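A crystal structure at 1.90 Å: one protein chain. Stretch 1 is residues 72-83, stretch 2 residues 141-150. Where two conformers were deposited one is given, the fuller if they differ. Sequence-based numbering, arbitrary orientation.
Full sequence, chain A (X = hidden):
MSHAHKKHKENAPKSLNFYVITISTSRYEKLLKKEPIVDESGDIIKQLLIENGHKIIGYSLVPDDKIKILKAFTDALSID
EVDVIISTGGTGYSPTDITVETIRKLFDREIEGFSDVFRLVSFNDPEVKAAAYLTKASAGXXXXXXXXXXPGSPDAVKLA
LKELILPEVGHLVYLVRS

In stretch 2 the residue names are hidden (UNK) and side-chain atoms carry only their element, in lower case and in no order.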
# COMPACT_ATOMS: atom_id res chain seq x y z
N ALA A 72 18.08 17.89 -3.51
CA ALA A 72 18.07 18.43 -4.89
C ALA A 72 16.64 18.69 -5.38
O ALA A 72 16.35 19.73 -5.93
CB ALA A 72 18.80 17.49 -5.86
N PHE A 73 15.73 17.76 -5.13
CA PHE A 73 14.33 17.95 -5.52
C PHE A 73 13.58 19.01 -4.73
O PHE A 73 12.84 19.78 -5.32
CB PHE A 73 13.58 16.60 -5.51
CG PHE A 73 13.80 15.79 -6.77
CD1 PHE A 73 14.91 14.97 -6.90
CD2 PHE A 73 12.89 15.83 -7.82
CE1 PHE A 73 15.13 14.22 -8.08
CE2 PHE A 73 13.09 15.06 -8.98
CZ PHE A 73 14.22 14.26 -9.10
N THR A 74 13.75 19.03 -3.41
CA THR A 74 13.08 20.06 -2.59
C THR A 74 13.60 21.47 -2.88
O THR A 74 12.81 22.42 -2.88
CB THR A 74 13.12 19.73 -1.05
OG1 THR A 74 14.48 19.60 -0.59
CG2 THR A 74 12.36 18.48 -0.80
N ASP A 75 14.90 21.60 -3.13
CA ASP A 75 15.46 22.86 -3.56
C ASP A 75 14.78 23.36 -4.84
O ASP A 75 14.49 24.55 -4.96
CB ASP A 75 16.99 22.74 -3.80
CG ASP A 75 17.82 22.80 -2.49
OD1 ASP A 75 17.25 23.00 -1.41
OD2 ASP A 75 19.05 22.61 -2.57
N ALA A 76 14.51 22.46 -5.78
CA ALA A 76 13.88 22.83 -7.06
C ALA A 76 12.38 23.12 -6.87
O ALA A 76 11.84 24.11 -7.41
CB ALA A 76 14.11 21.73 -8.11
N LEU A 77 11.72 22.29 -6.08
CA LEU A 77 10.30 22.45 -5.77
C LEU A 77 10.01 23.75 -5.05
O LEU A 77 8.92 24.28 -5.18
CB LEU A 77 9.80 21.27 -4.93
CG LEU A 77 9.71 19.93 -5.63
CD1 LEU A 77 9.57 18.80 -4.58
CD2 LEU A 77 8.55 19.95 -6.59
N SER A 78 11.00 24.27 -4.32
CA SER A 78 10.84 25.48 -3.52
C SER A 78 10.99 26.78 -4.29
O SER A 78 10.83 27.86 -3.71
CB SER A 78 11.82 25.46 -2.35
OG SER A 78 11.52 24.36 -1.55
N ILE A 79 11.32 26.68 -5.57
CA ILE A 79 11.43 27.84 -6.45
C ILE A 79 10.09 28.00 -7.16
O ILE A 79 9.72 27.16 -7.99
CB ILE A 79 12.55 27.66 -7.47
CG1 ILE A 79 13.90 27.49 -6.74
CG2 ILE A 79 12.61 28.86 -8.48
CD1 ILE A 79 15.02 26.93 -7.62
N ASP A 80 9.37 29.07 -6.85
CA ASP A 80 8.01 29.23 -7.37
C ASP A 80 7.94 29.25 -8.89
O ASP A 80 6.97 28.73 -9.47
CB ASP A 80 7.40 30.51 -6.84
CG ASP A 80 7.08 30.43 -5.37
OD1 ASP A 80 7.16 29.35 -4.75
OD2 ASP A 80 6.74 31.49 -4.86
N GLU A 81 8.95 29.81 -9.53
CA GLU A 81 9.00 29.94 -10.98
C GLU A 81 9.19 28.60 -11.71
O GLU A 81 8.86 28.48 -12.88
CB GLU A 81 10.12 30.92 -11.38
CG GLU A 81 9.86 32.37 -10.93
CD GLU A 81 10.11 32.66 -9.42
OE1 GLU A 81 10.65 31.81 -8.68
OE2 GLU A 81 9.76 33.80 -8.97
N VAL A 82 9.68 27.58 -11.02
CA VAL A 82 9.86 26.26 -11.66
C VAL A 82 8.50 25.68 -12.06
O VAL A 82 7.60 25.59 -11.23
CB VAL A 82 10.65 25.27 -10.76
CG1 VAL A 82 10.59 23.83 -11.34
CG2 VAL A 82 12.11 25.73 -10.60
N ASP A 83 8.36 25.28 -13.32
CA ASP A 83 7.14 24.57 -13.78
C ASP A 83 7.31 23.05 -13.82
O ASP A 83 6.39 22.29 -13.48
CB ASP A 83 6.71 25.07 -15.16
CG ASP A 83 6.43 26.55 -15.19
OD1 ASP A 83 5.68 27.01 -14.32
OD2 ASP A 83 6.95 27.26 -16.08
N UNK A 141 3.14 14.63 -10.25
CA UNK A 141 2.70 16.00 -10.02
C UNK A 141 2.92 16.27 -8.53
O UNK A 141 2.53 15.44 -7.69
c UNK A 141 -0.50 15.25 -12.11
c UNK A 141 0.68 17.56 -10.01
c UNK A 141 1.18 16.16 -10.37
c UNK A 141 0.89 15.85 -11.85
N UNK A 142 3.60 17.37 -8.22
CA UNK A 142 3.71 17.85 -6.83
C UNK A 142 3.35 19.32 -6.82
O UNK A 142 3.99 20.11 -7.47
c UNK A 142 5.14 17.70 -6.25
c UNK A 142 7.02 15.98 -5.97
c UNK A 142 5.19 18.23 -4.78
c UNK A 142 5.58 16.25 -6.32
N UNK A 143 2.31 19.69 -6.06
CA UNK A 143 1.79 21.05 -6.12
C UNK A 143 1.29 21.28 -7.54
O UNK A 143 0.52 20.49 -8.06
N UNK A 144 1.72 22.36 -8.15
CA UNK A 144 1.34 22.68 -9.52
C UNK A 144 2.49 22.43 -10.49
O UNK A 144 2.51 22.96 -11.59
n UNK A 144 -2.68 23.42 -6.64
c UNK A 144 0.92 24.15 -9.61
c UNK A 144 -0.21 24.54 -8.62
c UNK A 144 -1.50 23.68 -8.82
c UNK A 144 -2.65 24.18 -7.93
N UNK A 145 3.43 21.59 -10.07
CA UNK A 145 4.63 21.27 -10.85
C UNK A 145 4.63 19.81 -11.34
O UNK A 145 4.10 18.93 -10.68
c UNK A 145 7.28 24.50 -7.94
c UNK A 145 7.28 23.28 -8.85
c UNK A 145 5.91 22.97 -9.39
c UNK A 145 5.85 21.52 -9.98
n UNK A 145 6.85 25.77 -8.61
N UNK A 146 5.23 19.59 -12.50
CA UNK A 146 5.35 18.26 -13.08
C UNK A 146 6.79 17.79 -12.84
O UNK A 146 7.74 18.58 -12.83
c UNK A 146 2.53 18.57 -14.04
c UNK A 146 5.10 16.86 -15.20
c UNK A 146 5.07 18.29 -14.60
c UNK A 146 3.74 19.01 -14.90
N UNK A 147 6.95 16.49 -12.62
CA UNK A 147 8.26 15.92 -12.38
C UNK A 147 8.43 14.71 -13.29
O UNK A 147 7.55 13.85 -13.32
c UNK A 147 9.80 14.81 -10.71
c UNK A 147 8.43 15.48 -10.91
c UNK A 147 8.19 16.68 -9.91
N UNK A 148 9.55 14.65 -14.01
CA UNK A 148 9.89 13.51 -14.86
C UNK A 148 11.20 12.92 -14.35
O UNK A 148 12.20 13.63 -14.24
c UNK A 148 8.77 14.35 -17.03
c UNK A 148 8.47 15.72 -17.16
o UNK A 148 5.33 15.66 -19.05
c UNK A 148 6.47 15.22 -18.39
c UNK A 148 10.04 13.89 -16.33
c UNK A 148 7.31 16.14 -17.80
c UNK A 148 7.90 13.44 -17.60
c UNK A 148 6.75 13.86 -18.28
N UNK A 149 11.17 11.63 -14.02
CA UNK A 149 12.34 10.90 -13.59
C UNK A 149 12.81 10.01 -14.72
O UNK A 149 12.22 8.97 -15.00
c UNK A 149 12.13 11.93 -10.64
c UNK A 149 11.01 9.66 -10.05
c UNK A 149 12.01 10.05 -12.35
c UNK A 149 11.31 10.71 -11.17
N UNK A 150 13.88 10.43 -15.39
CA UNK A 150 14.36 9.76 -16.59
C UNK A 150 15.60 8.90 -16.36
O UNK A 150 16.35 9.13 -15.42
c UNK A 150 13.95 12.73 -19.24
c UNK A 150 14.65 10.79 -17.68
c UNK A 150 12.18 10.97 -18.35
c UNK A 150 13.52 11.76 -18.05

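Position 141 has four side-chain carbons, forked at the first, with one arm two carbons long. It lies out of reach of stretch 1. It is Ile 141.

Position 142 has the same pattern. CA-to-CB points toward stretch 1, and the end of the longer arm lies 4.0 Å from Leu 77 CD1. This is Ile 142, and the contacting atom is CD1.

Position 143 has no side-chain atoms. Its phi of 62° by itself favours glycine, and it lies within a type II' turn that runs from 142 to 145. It is Gly 143.

Position 144 has four carbons in a row ending in nitrogen. The end of the chain leads away from stretch 1. This is Lys 144.

Position 145 also has four carbons in a row ending in nitrogen, but here CA-to-CB points toward stretch 1. The nitrogen is 2.7 Å from Val 82 O, 3.2 Å from Ile 79 O and 3.1 Å from Asp 80 O. The residue is Lys 145. NZ donates a hydrogen bond to Val 82 O and a weak one to Ile 79 O. The chain packs along its length as well: CD is 4.2 Å from both Leu 77 CD2 and Val 82 CG1.

Position 146 has four carbons, forked as at 141. The backbone N of position 146 donates a hydrogen bond to Asp 83 O at 3.1 Å. It is Ile 146.

Position 147 has three carbons, one carrying the other two. One of the pair sits 3.7 Å from Phe 73 CE2, at the ring edge. It is Val 147, and that atom is CG1.

Position 148 has one carbon, then a six-carbon ring bearing an oxygen. CA-to-CB points away from stretch 1. It is Tyr 148, whose hydroxyl is hydrogen-bonded elsewhere in the structure.

Position 149 has four carbons, forked at the second. One tip reaches 3.5 Å from Phe 73 CZ. It is Leu 149, touching through CD2.

Position 150 has the same fork and is out of reach. It is Leu 150.

Phe 73 and Leu 77 come from the helix and meet Val 147, Leu 149 and Ile 142. Beyond the helix, a type I turn from Ile 79 to Val 82 presents backbone carbonyls to Lys 145 NZ, which helps offset the cost of burying its charge. The bond from Ile 146 N to Asp 83 O adds a backbone link.

Stretch 2 (141-150) IIGKKIVYLL
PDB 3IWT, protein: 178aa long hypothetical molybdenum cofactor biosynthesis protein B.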